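Local atomic coordinates of periplasmic binding protein (Mycobacterium smegmatis, PDB entry 4MDY), a protein that probably captures an iron-bearing solute, such as a ferric siderophore, outside the cell membrane and hands it to an ABC importer. Residues A[174-179]-A[205-210]; A[95-100]-A[117-122]; A[178-183]-A[230-235]; A[31-36]-A[99-104]. All blocks are in the same frame, centred on the assembly; numbering follows the deposited sequence.

Contact 1. Residues A[174-179]-A[205-210]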
loop_
_atom_site.group_PDB
_atom_site.type_symbol
_atom_site.label_atom_id
_atom_site.label_comp_id
_atom_site.label_asym_id
_atom_site.label_seq_id
_atom_site.Cartn_x
_atom_site.Cartn_y
_atom_site.Cartn_z
ATOM N N GLY A 174 0.888 -9.825 22.635
ATOM C CA GLY A 174 1.385 -11.191 22.597
ATOM C C GLY A 174 0.626 -12.162 21.704
ATOM O O GLY A 174 0.903 -13.359 21.732
ATOM N N LYS A 175 -0.320 -11.669 20.908
ATOM C CA LYS A 175 -1.069 -12.538 20.011
ATOM C C LYS A 175 -0.380 -12.586 18.648
ATOM O O LYS A 175 -0.057 -11.551 18.059
ATOM C CB LYS A 175 -2.515 -12.074 19.871
ATOM C CG LYS A 175 -3.302 -12.076 21.175
ATOM C CD LYS A 175 -3.324 -13.448 21.832
ATOM C CE LYS A 175 -4.412 -13.558 22.889
ATOM N NZ LYS A 175 -4.302 -12.502 23.930
ATOM N N LYS A 176 -0.174 -13.800 18.155
ATOM C CA LYS A 176 0.601 -14.032 16.947
ATOM C C LYS A 176 -0.275 -13.950 15.709
ATOM O O LYS A 176 -1.306 -14.611 15.615
ATOM C CB LYS A 176 1.310 -15.381 17.046
ATOM C CG LYS A 176 2.225 -15.442 18.265
ATOM C CD LYS A 176 2.781 -16.823 18.512
ATOM C CE LYS A 176 3.590 -16.849 19.799
ATOM N NZ LYS A 176 4.216 -18.180 20.012
ATOM N N ALA A 177 0.147 -13.112 14.768
ATOM C CA ALA A 177 -0.638 -12.784 13.585
ATOM C C ALA A 177 0.146 -13.129 12.333
ATOM O O ALA A 177 1.376 -12.987 12.297
ATOM C CB ALA A 177 -0.991 -11.305 13.580
ATOM N N LEU A 178 -0.583 -13.602 11.323
ATOM C CA LEU A 178 -0.067 -13.752 9.968
ATOM C C LEU A 178 -0.974 -12.983 9.019
ATOM O O LEU A 178 -2.199 -12.958 9.190
ATOM C CB LEU A 178 -0.012 -15.225 9.550
ATOM C CG LEU A 178 1.054 -16.119 10.194
ATOM C CD1 LEU A 178 0.777 -17.580 9.873
ATOM C CD2 LEU A 178 2.451 -15.737 9.728
ATOM N N LEU A 179 -0.351 -12.355 8.026
ATOM C CA LEU A 179 -1.041 -11.610 6.999
ATOM C C LEU A 179 -0.884 -12.352 5.677
ATOM O O LEU A 179 0.214 -12.419 5.113
ATOM C CB LEU A 179 -0.464 -10.201 6.892
ATOM C CG LEU A 179 -1.110 -9.302 5.841
ATOM C CD1 LEU A 179 -2.576 -9.072 6.184
ATOM C CD2 LEU A 179 -0.363 -7.982 5.733
ATOM N N GLY A 205 0.184 -3.837 18.634
ATOM C CA GLY A 205 0.507 -4.684 19.783
ATOM C C GLY A 205 0.649 -6.160 19.467
ATOM O O GLY A 205 1.028 -6.943 20.335
ATOM N N LEU A 206 0.367 -6.539 18.224
ATOM C CA LEU A 206 0.443 -7.934 17.803
ATOM C C LEU A 206 1.879 -8.393 17.596
ATOM O O LEU A 206 2.793 -7.580 17.403
ATOM C CB LEU A 206 -0.326 -8.141 16.495
ATOM C CG LEU A 206 -1.818 -7.849 16.548
ATOM C CD1 LEU A 206 -2.394 -7.719 15.147
ATOM C CD2 LEU A 206 -2.545 -8.933 17.328
ATOM N N THR A 207 2.056 -9.708 17.643
ATOM C CA THR A 207 3.312 -10.342 17.297
ATOM C C THR A 207 3.206 -10.842 15.860
ATOM O O THR A 207 2.279 -11.573 15.496
ATOM C CB THR A 207 3.654 -11.494 18.267
ATOM O OG1 THR A 207 3.972 -10.949 19.558
ATOM C CG2 THR A 207 4.833 -12.302 17.764
ATOM N N VAL A 208 4.156 -10.413 15.045
ATOM C CA VAL A 208 4.203 -10.767 13.639
ATOM C C VAL A 208 5.198 -11.913 13.485
ATOM O O VAL A 208 6.408 -11.722 13.612
ATOM C CB VAL A 208 4.621 -9.551 12.787
ATOM C CG1 VAL A 208 4.783 -9.929 11.327
ATOM C CG2 VAL A 208 3.589 -8.436 12.917
ATOM N N LEU A 209 4.671 -13.103 13.218
ATOM C CA LEU A 209 5.479 -14.309 13.046
ATOM C C LEU A 209 6.378 -14.249 11.815
ATOM O O LEU A 209 5.958 -13.789 10.760
ATOM C CB LEU A 209 4.566 -15.530 12.881
ATOM C CG LEU A 209 3.809 -16.034 14.097
ATOM C CD1 LEU A 209 2.929 -17.206 13.677
ATOM C CD2 LEU A 209 4.780 -16.430 15.204
ATOM N N GLN A 210 7.609 -14.730 11.958
ATOM C CA GLN A 210 8.464 -14.998 10.805
ATOM C C GLN A 210 7.777 -16.010 9.894
ATOM O O GLN A 210 7.288 -17.038 10.352
ATOM C CB GLN A 210 9.841 -15.534 11.239
ATOM C CG GLN A 210 10.948 -14.491 11.207
ATOM C CD GLN A 210 11.216 -13.969 9.801
ATOM O OE1 GLN A 210 11.074 -14.699 8.814
ATOM N NE2 GLN A 210 11.598 -12.701 9.703
HETATM O O HOH W 1 4.122 -12.905 21.492
HETATM O O HOH W 2 3.023 -8.884 21.066
#

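Contact 2. Residues A[95-100]-A[117-122]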
loop_
_atom_site.group_PDB
_atom_site.type_symbol
_atom_site.label_atom_id
_atom_site.label_comp_id
_atom_site.label_asym_id
_atom_site.label_seq_id
_atom_site.Cartn_x
_atom_site.Cartn_y
_atom_site.Cartn_z
ATOM N N LEU A 95 0.733 13.972 -22.026
ATOM C CA LEU A 95 0.020 14.653 -20.947
ATOM C C LEU A 95 0.702 15.952 -20.475
ATOM O O LEU A 95 0.125 16.702 -19.686
ATOM C CB LEU A 95 -0.203 13.695 -19.766
ATOM C CG LEU A 95 -1.156 12.532 -20.064
ATOM C CD1 LEU A 95 -0.973 11.391 -19.072
ATOM C CD2 LEU A 95 -2.604 12.998 -20.084
ATOM N N LYS A 96 1.914 16.223 -20.958
ATOM C CA LYS A 96 2.589 17.499 -20.696
ATOM C C LYS A 96 2.662 17.831 -19.204
ATOM O O LYS A 96 2.288 18.920 -18.787
ATOM C CB LYS A 96 1.887 18.645 -21.441
ATOM C CG LYS A 96 1.848 18.485 -22.949
ATOM C CD LYS A 96 3.221 18.706 -23.554
ATOM C CE LYS A 96 3.175 18.616 -25.068
ATOM N NZ LYS A 96 4.541 18.663 -25.658
ATOM N N PRO A 97 3.142 16.888 -18.393
ATOM C CA PRO A 97 3.185 17.147 -16.957
ATOM C C PRO A 97 4.309 18.112 -16.625
ATOM O O PRO A 97 5.179 18.343 -17.463
ATOM C CB PRO A 97 3.474 15.771 -16.375
ATOM C CG PRO A 97 4.271 15.078 -17.430
ATOM C CD PRO A 97 3.804 15.623 -18.751
ATOM N N ASP A 98 4.273 18.693 -15.432
ATOM C CA ASP A 98 5.443 19.399 -14.901
ATOM C C ASP A 98 6.073 18.657 -13.710
ATOM O O ASP A 98 7.089 19.086 -13.182
ATOM C CB ASP A 98 5.128 20.867 -14.578
ATOM C CG ASP A 98 4.086 21.043 -13.481
ATOM O OD1 ASP A 98 3.540 20.039 -12.964
ATOM O OD2 ASP A 98 3.800 22.217 -13.138
ATOM N N LEU A 99 5.463 17.542 -13.300
ATOM C CA LEU A 99 6.081 16.628 -12.334
ATOM C C LEU A 99 5.594 15.211 -12.583
ATOM O O LEU A 99 4.393 14.976 -12.763
ATOM C CB LEU A 99 5.757 17.025 -10.893
ATOM C CG LEU A 99 6.465 16.192 -9.805
ATOM C CD1 LEU A 99 7.962 16.470 -9.765
ATOM C CD2 LEU A 99 5.875 16.466 -8.432
ATOM N N ILE A 100 6.529 14.273 -12.592
ATOM C CA ILE A 100 6.208 12.867 -12.733
ATOM C C ILE A 100 6.630 12.158 -11.458
ATOM O O ILE A 100 7.812 12.149 -11.111
ATOM C CB ILE A 100 6.916 12.241 -13.951
ATOM C CG1 ILE A 100 6.483 12.954 -15.241
ATOM C CG2 ILE A 100 6.586 10.758 -14.060
ATOM C CD1 ILE A 100 7.383 12.670 -16.426
ATOM N N GLU A 117 13.486 13.734 -19.276
ATOM C CA GLU A 117 13.410 14.551 -20.485
ATOM C C GLU A 117 12.051 15.240 -20.608
ATOM O O GLU A 117 11.945 16.305 -21.205
ATOM C CB GLU A 117 13.671 13.687 -21.716
ATOM C CG GLU A 117 13.987 14.483 -22.959
ATOM C CD GLU A 117 14.360 13.592 -24.122
ATOM O OE1 GLU A 117 13.585 12.662 -24.441
ATOM O OE2 GLU A 117 15.432 13.821 -24.711
ATOM N N ILE A 118 11.019 14.635 -20.026
ATOM C CA ILE A 118 9.668 15.185 -20.085
ATOM C C ILE A 118 9.460 16.213 -18.980
ATOM O O ILE A 118 8.998 17.330 -19.235
ATOM C CB ILE A 118 8.606 14.070 -19.977
ATOM C CG1 ILE A 118 8.836 13.018 -21.068
ATOM C CG2 ILE A 118 7.198 14.652 -20.085
ATOM C CD1 ILE A 118 8.078 11.724 -20.855
ATOM N N ALA A 119 9.786 15.825 -17.749
ATOM C CA ALA A 119 9.630 16.708 -16.610
ATOM C C ALA A 119 10.436 16.189 -15.430
ATOM O O ALA A 119 10.862 15.034 -15.421
ATOM C CB ALA A 119 8.159 16.827 -16.227
ATOM N N PRO A 120 10.647 17.047 -14.426
ATOM C CA PRO A 120 11.234 16.564 -13.182
ATOM C C PRO A 120 10.519 15.307 -12.694
ATOM O O PRO A 120 9.286 15.269 -12.637
ATOM C CB PRO A 120 11.017 17.732 -12.227
ATOM C CG PRO A 120 11.066 18.935 -13.106
ATOM C CD PRO A 120 10.422 18.504 -14.401
ATOM N N THR A 121 11.300 14.284 -12.371
ATOM C CA THR A 121 10.773 12.963 -12.082
ATOM C C THR A 121 11.271 12.525 -10.708
ATOM O O THR A 121 12.469 12.611 -10.415
ATOM C CB THR A 121 11.197 11.971 -13.181
ATOM O OG1 THR A 121 10.574 12.344 -14.418
ATOM C CG2 THR A 121 10.808 10.545 -12.835
ATOM N N VAL A 122 10.338 12.078 -9.872
ATOM C CA VAL A 122 10.646 11.627 -8.514
ATOM C C VAL A 122 10.688 10.105 -8.510
ATOM O O VAL A 122 9.669 9.448 -8.762
ATOM C CB VAL A 122 9.591 12.103 -7.487
ATOM C CG1 VAL A 122 10.028 11.739 -6.067
ATOM C CG2 VAL A 122 9.350 13.599 -7.601
#

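Contact 3. Residues A[178-183]-A[230-235]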
loop_
_atom_site.group_PDB
_atom_site.type_symbol
_atom_site.label_atom_id
_atom_site.label_comp_id
_atom_site.label_asym_id
_atom_site.label_seq_id
_atom_site.Cartn_x
_atom_site.Cartn_y
_atom_site.Cartn_z
ATOM N N LEU A 178 -0.583 -13.602 11.323
ATOM C CA LEU A 178 -0.067 -13.752 9.968
ATOM C C LEU A 178 -0.974 -12.983 9.019
ATOM O O LEU A 178 -2.199 -12.958 9.190
ATOM C CB LEU A 178 -0.012 -15.225 9.550
ATOM C CG LEU A 178 1.054 -16.119 10.194
ATOM C CD1 LEU A 178 0.777 -17.580 9.873
ATOM C CD2 LEU A 178 2.451 -15.737 9.728
ATOM N N LEU A 179 -0.351 -12.355 8.026
ATOM C CA LEU A 179 -1.041 -11.610 6.999
ATOM C C LEU A 179 -0.884 -12.352 5.677
ATOM O O LEU A 179 0.214 -12.419 5.113
ATOM C CB LEU A 179 -0.464 -10.201 6.892
ATOM C CG LEU A 179 -1.110 -9.302 5.841
ATOM C CD1 LEU A 179 -2.576 -9.072 6.184
ATOM C CD2 LEU A 179 -0.363 -7.982 5.733
ATOM N N LEU A 180 -1.999 -12.883 5.184
ATOM C CA LEU A 180 -1.999 -13.850 4.097
ATOM C C LEU A 180 -2.740 -13.322 2.883
ATOM O O LEU A 180 -3.646 -12.508 3.008
ATOM C CB LEU A 180 -2.653 -15.157 4.565
ATOM C CG LEU A 180 -2.069 -15.781 5.846
ATOM C CD1 LEU A 180 -2.815 -17.050 6.216
ATOM C CD2 LEU A 180 -0.583 -16.066 5.684
ATOM N N GLY A 181 -2.347 -13.803 1.709
ATOM C CA GLY A 181 -3.010 -13.442 0.467
ATOM C C GLY A 181 -4.388 -14.075 0.393
ATOM O O GLY A 181 -4.641 -15.112 1.008
ATOM N N GLY A 182 -5.281 -13.438 -0.358
ATOM C CA GLY A 182 -6.675 -13.880 -0.454
ATOM C C GLY A 182 -6.891 -15.070 -1.372
ATOM O O GLY A 182 -7.979 -15.646 -1.387
ATOM N N THR A 183 -5.869 -15.418 -2.153
ATOM C CA THR A 183 -5.899 -16.589 -3.030
ATOM C C THR A 183 -4.672 -17.480 -2.800
ATOM O O THR A 183 -3.604 -17.007 -2.388
ATOM C CB THR A 183 -5.964 -16.172 -4.514
ATOM O OG1 THR A 183 -4.812 -15.392 -4.854
ATOM C CG2 THR A 183 -7.220 -15.346 -4.793
ATOM N N LEU A 230 -5.292 -15.404 11.725
ATOM C CA LEU A 230 -4.872 -15.318 10.327
ATOM C C LEU A 230 -5.719 -14.264 9.644
ATOM O O LEU A 230 -6.946 -14.296 9.721
ATOM C CB LEU A 230 -5.057 -16.654 9.597
ATOM C CG LEU A 230 -4.432 -17.891 10.231
ATOM C CD1 LEU A 230 -4.723 -19.100 9.356
ATOM C CD2 LEU A 230 -2.935 -17.721 10.432
ATOM N N ILE A 231 -5.052 -13.334 8.972
ATOM C CA ILE A 231 -5.714 -12.271 8.239
ATOM C C ILE A 231 -5.528 -12.576 6.767
ATOM O O ILE A 231 -4.440 -12.431 6.235
ATOM C CB ILE A 231 -5.113 -10.891 8.600
ATOM C CG1 ILE A 231 -5.138 -10.683 10.120
ATOM C CG2 ILE A 231 -5.866 -9.776 7.893
ATOM C CD1 ILE A 231 -4.264 -9.547 10.604
ATOM N N TRP A 232 -6.591 -13.044 6.125
ATOM C CA TRP A 232 -6.548 -13.349 4.701
ATOM C C TRP A 232 -7.087 -12.145 3.941
ATOM O O TRP A 232 -8.212 -11.702 4.191
ATOM C CB TRP A 232 -7.416 -14.556 4.383
ATOM C CG TRP A 232 -7.109 -15.794 5.158
ATOM C CD1 TRP A 232 -7.531 -16.103 6.425
ATOM C CD2 TRP A 232 -6.342 -16.914 4.708
ATOM N NE1 TRP A 232 -7.069 -17.344 6.789
ATOM C CE2 TRP A 232 -6.333 -17.864 5.757
ATOM C CE3 TRP A 232 -5.653 -17.208 3.524
ATOM C CZ2 TRP A 232 -5.676 -19.089 5.649
ATOM C CZ3 TRP A 232 -5.006 -18.430 3.414
ATOM C CH2 TRP A 232 -5.022 -19.358 4.475
ATOM N N THR A 233 -6.304 -11.621 3.003
ATOM C CA THR A 233 -6.694 -10.407 2.296
ATOM C C THR A 233 -7.572 -10.749 1.091
ATOM O O THR A 233 -7.239 -10.459 -0.064
ATOM C CB THR A 233 -5.475 -9.553 1.904
ATOM O OG1 THR A 233 -4.579 -10.316 1.088
ATOM C CG2 THR A 233 -4.754 -9.074 3.176
ATOM N N THR A 234 -8.698 -11.385 1.393
ATOM C CA THR A 234 -9.722 -11.693 0.405
ATOM C C THR A 234 -10.346 -10.411 -0.135
ATOM O O THR A 234 -10.415 -9.405 0.574
ATOM C CB THR A 234 -10.834 -12.575 1.015
ATOM O OG1 THR A 234 -11.259 -12.030 2.273
ATOM C CG2 THR A 234 -10.338 -13.988 1.227
ATOM N N GLU A 235 -10.803 -10.467 -1.388
ATOM C CA GLU A 235 -11.451 -9.341 -2.052
ATOM C C GLU A 235 -12.898 -9.674 -2.437
ATOM O O GLU A 235 -13.577 -8.856 -3.053
ATOM C CB GLU A 235 -10.663 -8.945 -3.300
ATOM C CG GLU A 235 -9.222 -8.543 -3.008
ATOM C CD GLU A 235 -8.436 -8.186 -4.257
ATOM O OE1 GLU A 235 -9.053 -7.735 -5.249
ATOM O OE2 GLU A 235 -7.196 -8.355 -4.241
HETATM O O HOH W 3 -4.363 -11.045 -1.694
#

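Contact 4. Residues A[31-36]-A[99-104]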
loop_
_atom_site.group_PDB
_atom_site.type_symbol
_atom_site.label_atom_id
_atom_site.label_comp_id
_atom_site.label_asym_id
_atom_site.label_seq_id
_atom_site.Cartn_x
_atom_site.Cartn_y
_atom_site.Cartn_z
ATOM N N GLN A 31 1.880 22.165 -11.291
ATOM C CA GLN A 31 0.498 22.374 -11.747
ATOM C C GLN A 31 -0.115 21.135 -12.401
ATOM O O GLN A 31 -1.335 20.957 -12.365
ATOM C CB GLN A 31 0.451 23.522 -12.763
ATOM C CG GLN A 31 1.208 24.776 -12.349
ATOM C CD GLN A 31 0.613 25.425 -11.122
ATOM O OE1 GLN A 31 1.151 25.302 -10.020
ATOM N NE2 GLN A 31 -0.509 26.110 -11.300
ATOM N N ARG A 32 0.727 20.306 -13.015
ATOM C CA ARG A 32 0.293 19.123 -13.741
ATOM C C ARG A 32 1.101 17.887 -13.330
ATOM O O ARG A 32 2.123 17.559 -13.938
ATOM C CB ARG A 32 0.433 19.356 -15.252
ATOM C CG ARG A 32 -0.508 20.411 -15.809
ATOM C CD ARG A 32 -0.295 20.606 -17.303
ATOM N NE ARG A 32 -0.732 19.454 -18.103
ATOM C CZ ARG A 32 -2.002 19.164 -18.380
ATOM N NH1 ARG A 32 -2.988 19.928 -17.918
ATOM N NH2 ARG A 32 -2.294 18.098 -19.118
ATOM N N VAL A 33 0.615 17.178 -12.318
ATOM C CA VAL A 33 1.324 16.025 -11.788
ATOM C C VAL A 33 0.792 14.698 -12.342
ATOM O O VAL A 33 -0.406 14.407 -12.273
ATOM C CB VAL A 33 1.244 15.989 -10.245
ATOM C CG1 VAL A 33 2.098 14.860 -9.697
ATOM C CG2 VAL A 33 1.693 17.313 -9.653
ATOM N N VAL A 34 1.704 13.893 -12.867
ATOM C CA VAL A 34 1.412 12.527 -13.263
ATOM C C VAL A 34 1.850 11.550 -12.172
ATOM O O VAL A 34 3.015 11.549 -11.752
ATOM C CB VAL A 34 2.133 12.179 -14.571
ATOM C CG1 VAL A 34 2.151 10.679 -14.800
ATOM C CG2 VAL A 34 1.485 12.911 -15.735
ATOM N N SER A 35 0.906 10.718 -11.728
ATOM C CA SER A 35 1.192 9.605 -10.838
ATOM C C SER A 35 1.435 8.353 -11.681
ATOM O O SER A 35 0.490 7.747 -12.222
ATOM C CB SER A 35 0.040 9.380 -9.867
ATOM O OG SER A 35 0.374 8.374 -8.926
ATOM N N ALA A 36 2.706 7.973 -11.797
ATOM C CA ALA A 36 3.123 6.923 -12.716
ATOM C C ALA A 36 3.287 5.536 -12.059
ATOM O O ALA A 36 3.492 4.534 -12.760
ATOM C CB ALA A 36 4.409 7.339 -13.425
ATOM N N LEU A 99 5.463 17.542 -13.300
ATOM C CA LEU A 99 6.081 16.628 -12.334
ATOM C C LEU A 99 5.594 15.211 -12.583
ATOM O O LEU A 99 4.393 14.976 -12.763
ATOM C CB LEU A 99 5.757 17.025 -10.893
ATOM C CG LEU A 99 6.465 16.192 -9.805
ATOM C CD1 LEU A 99 7.962 16.470 -9.765
ATOM C CD2 LEU A 99 5.875 16.466 -8.432
ATOM N N ILE A 100 6.529 14.273 -12.592
ATOM C CA ILE A 100 6.208 12.867 -12.733
ATOM C C ILE A 100 6.630 12.158 -11.458
ATOM O O ILE A 100 7.812 12.149 -11.111
ATOM C CB ILE A 100 6.916 12.241 -13.951
ATOM C CG1 ILE A 100 6.483 12.954 -15.241
ATOM C CG2 ILE A 100 6.586 10.758 -14.060
ATOM C CD1 ILE A 100 7.383 12.670 -16.426
ATOM N N VAL A 101 5.665 11.569 -10.765
ATOM C CA VAL A 101 5.941 10.819 -9.560
ATOM C C VAL A 101 5.958 9.333 -9.888
ATOM O O VAL A 101 4.935 8.759 -10.302
ATOM C CB VAL A 101 4.911 11.125 -8.463
ATOM C CG1 VAL A 101 5.250 10.364 -7.197
ATOM C CG2 VAL A 101 4.869 12.618 -8.178
ATOM N N ALA A 102 7.131 8.719 -9.708
ATOM C CA ALA A 102 7.330 7.318 -10.043
ATOM C C ALA A 102 8.195 6.609 -9.005
ATOM O O ALA A 102 9.274 6.097 -9.307
ATOM C CB ALA A 102 7.928 7.184 -11.438
ATOM N N THR A 103 7.694 6.565 -7.776
ATOM C CA THR A 103 8.409 5.925 -6.680
ATOM C C THR A 103 8.042 4.446 -6.558
ATOM O O THR A 103 8.804 3.668 -5.994
ATOM C CB THR A 103 8.114 6.632 -5.338
ATOM O OG1 THR A 103 6.713 6.564 -5.055
ATOM C CG2 THR A 103 8.536 8.079 -5.392
ATOM N N ASN A 104 6.892 4.064 -7.120
ATOM C CA ASN A 104 6.359 2.709 -7.008
ATOM C C ASN A 104 5.907 2.216 -8.384
ATOM O O ASN A 104 4.762 1.801 -8.568
ATOM C CB ASN A 104 5.186 2.713 -6.022
ATOM C CG ASN A 104 4.736 1.318 -5.614
ATOM O OD1 ASN A 104 5.405 0.320 -5.876
ATOM N ND2 ASN A 104 3.599 1.251 -4.945
#

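Contact 1. Residues A[174-179]-A[205-210]
Gly174 and Thr207 are joined through water where strand 176-181 begins to pair in parallel with the short edge strand 207-208 of a four-stranded sheet. Gly174 N gives its proton to one water, which also meets Gly205 O and Thr207 OG1; the positive phi of Gly174 (73°) suits glycine. Gly205, likewise at positive phi, closes helix 199-203 in a Schellman motif and turns the chain into the edge strand. Next, Lys175 O accepts Thr207 N at 2.8 Å, the donor standing above the carbonyl plane, while Lys175 CB touches Leu206 CD2 at 4.0 Å. The aliphatic part of this lysine thus packs, and its NZ reaches Gln171 O. Lys176 has CG anti to the carbonyl carbon (chi1 -58°) and an extended chain beyond, which lays its methylenes alongside Thr207 and past Leu209: CD lies 3.9 Å from Leu209 CD2. A lysine suits this exposed position, its stem apolar against Leu209 and its charged end leading away. Ala177 N binds Thr207 O at 2.7 Å, and on the other face Ala177 CB lies 4.2 Å from Leu206 CD1; Leu206 itself is buried against Leu290 and Leu294 of helix 279-294. Pairing slackens beyond, the bond from Leu209 N to Ala177 O being weak at 3.4 Å. Leu178 then reaches over with one branch, CD2 resting 3.8 Å from Leu209 CB.

Contact 2. Residues A[95-100]-A[117-122]
With CG1 anti to its own carbonyl carbon (chi1 -60°) and chi2 extended, Ile100 sends CD1 back toward the start of the partner segment, where it meets Ile118 CB at 4.0 Å; Leu99, its CG anti to the backbone N (chi1 -175°), brings CD1 to Val122 CG2 at 3.9 Å on the other face. These are the neighbouring parallel strands of a beta-alpha-beta unit, in which helix 109-116 links strand 99-102 to strand 121-123. Ile100 is gripped through both backbone polar atoms: its N donates to Pro120 O at 2.9 Å and its O accepts Val122 N at 2.8 Å. Pro120, with no N-H to give, can still serve as acceptor here. Before the strands pair, Ala119 CB fits against the backbone of Pro97 and Asp98, coming within 3.6 Å of Pro97 O, and the Pro97 ring presses its CD on Ile118 CG2 at 3.8 Å. Helix 89-94 lies against this apolar patch through Ile92 and Ala93. Thr121 suits the buried face because its hydroxyl is satisfied locally: OG1 donates to Ala119 O at 2.9 Å, tilted from the carbonyl plane, and rests beside Ile100 CB at 3.7 Å.

Contact 3. Residues A[178-183]-A[230-235]
Leu180 lays its CD1 methyl over one face of the Trp232 indole, 3.5 Å from the centroid of the six-membered ring and only 8° off its normal, a CH-pi contact. At the ring's edge, near its plane, Gly181 O approaches Trp232 CE3 at 3.4 Å. Leu230 joins the same face of the sheet: its CB touches Leu180 CD1, and its CD2 lies 3.8 Å from Leu178 CD1, the two leucines pointing the same way. On the reverse face, Leu179 has CG anti to the backbone N (chi1 -180°), which carries CD1 across to Ile231 CG2 and, at 3.7 Å, to Thr233 CG2. Branched aliphatic groups suit both buried faces of this pair of adjacent parallel strands, which form the middle of a four-stranded sheet. Leu180 N donates to Ile231 O at 2.7 Å and Ile231 N to Leu178 O at 2.9 Å, fixing the register.

Beyond these bonds Thr233 is the centre of an inverse gamma turn. Its N donates to Leu180 O at 2.8 Å, while water joins its OG1 to Gly182 N. Gly182 suits its place because the backbones come so close that a beta carbon there would collide with Thr233 O and Thr234 CA. Farther out, Trp232 is held by Phe262, stacked with its ring, and by Asn260, whose OD1 accepts from Trp232 NE1; Leu224 of helix 220-224 packs on Leu180, Leu230 and Trp232.

Contact 4. Residues A[31-36]-A[99-104]
Val34 and Val101 are joined by a backbone bond within a parallel strand pair whose register sets Val34 beside Ile100. Val101 N donates to Val34 O at 2.8 Å, almost straight at 172°; Val34 N donates to Leu99 O at 2.9 Å and Ala36 N to Val101 O at 2.8 Å. A bond from Leu99 N to Arg32 O at the entry is weak, at 3.4 Å. The strand axes diverge by just 18°.

Apolar packing follows. Val33 has CG1 anti to its backbone N (chi1 -175°), placing that methyl 3.9 Å from Val101 CG2, the two side chains crossing at a slant. Ala36 CB, pointing toward the partner, touches Ile100 CG2 at 4.1 Å and Ala102 CB at 4.0 Å. Beta-branched valines favour extended backbone, and the alanines offer a small apolar contact.

Arg32 turns its guanidinium away from this partner, to Leu95 O and Lys96 O. Strand 99-102 is the middle one of a three-stranded parallel sheet, between 33-35 and 121-123; helix 40-46 packs on Val33 through Leu44 and on Val101 through Glu40, while helix 134-144 meets Val101 through Ile141.

How the contacts relate
The four contacts fall into two pairs on opposite sides of the chain's centre, as expected for a two-lobed solute-binding protein. Contacts 2 and 4 share Leu99 and Ile100 on strand 99-102 and have centres about 7 Å apart; they also meet directly, Asp98 OD2 lying 2.7 Å from Gln31 N. Contacts 1 and 3, centres about 14 Å apart, share Leu178 and Leu179, so strand 176-181 lies between 207-208 on one edge and 229-233 on the other. Between the sheets, the nearest atoms of contacts 3 and 4 are about 14 Å apart. The side chain of Thr233 in contact 3 is about 6 Å from a bound PEG, probably from crystallisation, which may mark a pocket.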